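Local coordinates for protein hemoglobin subunit beta (Mustelus griseus, PDB 1GCV) that carries oxygen on its heme from the gills to the peripheral tissues, as the beta subunit of an alpha2-beta2 hemoglobin tetramer, at residues T25-R30 with I101-Y106. Numbering follows the deposited sequence.
Sequences TQALDR and IVELAY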
ATOM      1  N   THR B  25      -9.398 -22.163  -8.853  1.00 20.17           N
ATOM      2  CA  THR B  25     -10.776 -22.272  -8.368  1.00 19.47           C
ATOM      3  C   THR B  25     -10.789 -22.048  -6.865  1.00 20.49           C
ATOM      4  O   THR B  25     -11.626 -21.313  -6.341  1.00 20.55           O
ATOM      5  CB  THR B  25     -11.384 -23.670  -8.637  1.00 20.93           C
ATOM      6  OG1 THR B  25     -11.525 -23.870 -10.049  1.00 22.23           O
ATOM      7  CG2 THR B  25     -12.751 -23.792  -7.977  1.00 16.22           C
ATOM      8  N   GLN B  26      -9.854 -22.693  -6.179  1.00 19.13           N
ATOM      9  CA  GLN B  26      -9.749 -22.570  -4.736  1.00 21.84           C
ATOM     10  C   GLN B  26      -9.249 -21.186  -4.325  1.00 21.61           C
ATOM     11  O   GLN B  26      -9.578 -20.692  -3.246  1.00 21.03           O
ATOM     12  CB  GLN B  26      -8.825 -23.658  -4.194  1.00 23.30           C
ATOM     13  CG  GLN B  26      -9.517 -25.017  -4.094  1.00 30.55           C
ATOM     14  CD  GLN B  26      -8.550 -26.180  -4.124  1.00 33.82           C
ATOM     15  OE1 GLN B  26      -8.856 -27.241  -4.664  1.00 39.41           O
ATOM     16  NE2 GLN B  26      -7.374 -25.989  -3.541  1.00 39.12           N
ATOM     17  N   ALA B  27      -8.468 -20.556  -5.198  1.00 21.46           N
ATOM     18  CA  ALA B  27      -7.932 -19.230  -4.919  1.00 19.39           C
ATOM     19  C   ALA B  27      -9.046 -18.199  -4.975  1.00 17.76           C
ATOM     20  O   ALA B  27      -9.055 -17.246  -4.196  1.00 18.17           O
ATOM     21  CB  ALA B  27      -6.837 -18.877  -5.923  1.00 17.44           C
ATOM     22  N   LEU B  28      -9.983 -18.395  -5.900  1.00 16.23           N
ATOM     23  CA  LEU B  28     -11.113 -17.484  -6.044  1.00 17.60           C
ATOM     24  C   LEU B  28     -12.003 -17.587  -4.812  1.00 17.49           C
ATOM     25  O   LEU B  28     -12.404 -16.577  -4.238  1.00 18.51           O
ATOM     26  CB  LEU B  28     -11.915 -17.827  -7.304  1.00 17.57           C
ATOM     27  CG  LEU B  28     -11.418 -17.142  -8.578  1.00 21.25           C
ATOM     28  CD1 LEU B  28     -11.995 -17.843  -9.783  1.00 23.32           C
ATOM     29  CD2 LEU B  28     -11.815 -15.674  -8.575  1.00 20.12           C
ATOM     30  N   ASP B  29     -12.308 -18.815  -4.407  1.00 17.88           N
ATOM     31  CA  ASP B  29     -13.142 -19.051  -3.235  1.00 22.53           C
ATOM     32  C   ASP B  29     -12.467 -18.492  -1.974  1.00 22.93           C
ATOM     33  O   ASP B  29     -13.130 -17.942  -1.090  1.00 23.47           O
ATOM     34  CB  ASP B  29     -13.406 -20.553  -3.068  1.00 25.67           C
ATOM     35  CG  ASP B  29     -14.442 -21.083  -4.056  1.00 35.68           C
ATOM     36  OD1 ASP B  29     -15.298 -20.302  -4.537  1.00 37.93           O
ATOM     37  OD2 ASP B  29     -14.402 -22.295  -4.354  1.00 42.51           O
ATOM     38  N   ARG B  30     -11.148 -18.644  -1.893  1.00 20.01           N
ATOM     39  CA  ARG B  30     -10.394 -18.135  -0.755  1.00 16.03           C
ATOM     40  C   ARG B  30     -10.544 -16.620  -0.741  1.00 16.09           C
ATOM     41  O   ARG B  30     -10.795 -16.020   0.300  1.00 18.58           O
ATOM     42  CB  ARG B  30      -8.913 -18.503  -0.895  1.00 14.54           C
ATOM     43  CG  ARG B  30      -8.046 -18.048   0.264  1.00 13.59           C
ATOM     44  CD  ARG B  30      -6.638 -18.612   0.148  1.00 14.80           C
ATOM     45  NE  ARG B  30      -6.628 -20.069   0.220  1.00 11.29           N
ATOM     46  CZ  ARG B  30      -6.554 -20.762   1.351  1.00 14.94           C
ATOM     47  NH1 ARG B  30      -6.481 -20.132   2.515  1.00 15.46           N
ATOM     48  NH2 ARG B  30      -6.561 -22.087   1.318  1.00 16.19           N
ATOM     49  N   ILE B 101      -1.019 -17.575  -4.740  1.00 14.28           N
ATOM     50  CA  ILE B 101       0.261 -17.903  -4.138  1.00 15.09           C
ATOM     51  C   ILE B 101       0.036 -18.727  -2.864  1.00 16.56           C
ATOM     52  O   ILE B 101       0.799 -19.653  -2.576  1.00 18.03           O
ATOM     53  CB  ILE B 101       1.082 -16.623  -3.838  1.00 15.20           C
ATOM     54  CG1 ILE B 101       1.883 -16.236  -5.084  1.00 15.40           C
ATOM     55  CG2 ILE B 101       2.041 -16.850  -2.668  1.00 12.98           C
ATOM     56  CD1 ILE B 101       2.274 -14.786  -5.141  1.00 18.72           C
ATOM     57  N   VAL B 102      -1.016 -18.412  -2.109  1.00 14.29           N
ATOM     58  CA  VAL B 102      -1.305 -19.164  -0.889  1.00 12.54           C
ATOM     59  C   VAL B 102      -1.683 -20.605  -1.244  1.00 14.73           C
ATOM     60  O   VAL B 102      -1.292 -21.549  -0.552  1.00 15.91           O
ATOM     61  CB  VAL B 102      -2.460 -18.524  -0.089  1.00 12.24           C
ATOM     62  CG1 VAL B 102      -2.991 -19.507   0.940  1.00 11.95           C
ATOM     63  CG2 VAL B 102      -1.973 -17.259   0.597  1.00 13.60           C
ATOM     64  N   GLU B 103      -2.450 -20.769  -2.322  1.00 16.85           N
ATOM     65  CA  GLU B 103      -2.863 -22.099  -2.781  1.00 18.78           C
ATOM     66  C   GLU B 103      -1.661 -22.869  -3.332  1.00 18.64           C
ATOM     67  O   GLU B 103      -1.570 -24.078  -3.150  1.00 20.59           O
ATOM     68  CB  GLU B 103      -3.945 -22.006  -3.869  1.00 17.46           C
ATOM     69  CG  GLU B 103      -5.317 -21.537  -3.385  1.00 16.76           C
ATOM     70  CD  GLU B 103      -5.893 -22.420  -2.307  1.00 17.59           C
ATOM     71  OE1 GLU B 103      -6.731 -21.932  -1.527  1.00 20.65           O
ATOM     72  OE2 GLU B 103      -5.508 -23.604  -2.241  1.00 21.31           O
ATOM     73  N   LEU B 104      -0.747 -22.183  -4.016  1.00 17.25           N
ATOM     74  CA  LEU B 104       0.441 -22.857  -4.539  1.00 18.98           C
ATOM     75  C   LEU B 104       1.300 -23.316  -3.361  1.00 20.92           C
ATOM     76  O   LEU B 104       1.881 -24.403  -3.393  1.00 22.56           O
ATOM     77  CB  LEU B 104       1.257 -21.920  -5.430  1.00 17.24           C
ATOM     78  CG  LEU B 104       0.836 -21.826  -6.897  1.00 22.85           C
ATOM     79  CD1 LEU B 104       1.744 -20.847  -7.599  1.00 21.10           C
ATOM     80  CD2 LEU B 104       0.912 -23.196  -7.572  1.00 26.76           C
ATOM     81  N   ALA B 105       1.368 -22.478  -2.324  1.00 18.67           N
ATOM     82  CA  ALA B 105       2.138 -22.775  -1.117  1.00 19.65           C
ATOM     83  C   ALA B 105       1.528 -23.964  -0.387  1.00 18.48           C
ATOM     84  O   ALA B 105       2.233 -24.860   0.078  1.00 17.35           O
ATOM     85  CB  ALA B 105       2.159 -21.559  -0.194  1.00 17.34           C
ATOM     86  N   TYR B 106       0.206 -23.958  -0.291  1.00 19.21           N
ATOM     87  CA  TYR B 106      -0.514 -25.026   0.370  1.00 23.07           C
ATOM     88  C   TYR B 106      -0.392 -26.345  -0.391  1.00 23.91           C
ATOM     89  O   TYR B 106      -0.403 -27.424   0.202  1.00 23.38           O
ATOM     90  CB  TYR B 106      -1.983 -24.656   0.497  1.00 25.12           C
ATOM     91  CG  TYR B 106      -2.750 -25.637   1.333  1.00 30.23           C
ATOM     92  CD1 TYR B 106      -2.470 -25.788   2.689  1.00 29.46           C
ATOM     93  CD2 TYR B 106      -3.750 -26.422   0.770  1.00 31.94           C
ATOM     94  CE1 TYR B 106      -3.168 -26.689   3.464  1.00 35.17           C
ATOM     95  CE2 TYR B 106      -4.455 -27.328   1.535  1.00 38.35           C
ATOM     96  CZ  TYR B 106      -4.160 -27.457   2.882  1.00 39.96           C
ATOM     97  OH  TYR B 106      -4.871 -28.351   3.649  1.00 48.88           O
TER
HETATM   98  O   HOH W   1      -9.376 -22.277  -0.798  1.00 29.45           O
HETATM   99  O   HOH W   2      -6.266 -24.696   0.004  1.00 51.59           O
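Arg30 and Glu103 meet tip to tip in a buried salt bridge, with two guanidinium nitrogens gripping one oxygen side-on: NE lies 2.6 Å and NH2 2.9 Å from Glu103 OE1. That oxygen sits in the guanidinium plane, yet the bonds approach it from one face of the carboxylate, about 40° out of its plane. Beside this bridge the packing is close. Glu103 CG lies 3.8 Å from Ala27 N, and the bend at chi2 (-58°) turns the carboxylate toward Arg30, while Val102 CG1 covers one guanidinium face, 3.7 Å from Arg30 NE. The other side is looser and wet. Here exposed Gln26 sends a longer bond, NE2 to Glu103 OE2 at 3.3 Å, and two waters donate to the carboxylate, one of them also to Gln26 O. An alanine in place of Glu103 would probably leave the Arg30 charge without its mate within the chain and Gln26 NE2 without this acceptor. Arg30 also donates to Phe116 O and His121 ND1 of the neighbouring hemoglobin chain, consistent with the carboxylate orienting an interface residue. Helices 20-34 and 93-108 cross here at 124°, with local axes 9.2 Å apart, the B/G helix crossing of the globin fold, which in hemoglobin borders a subunit interface.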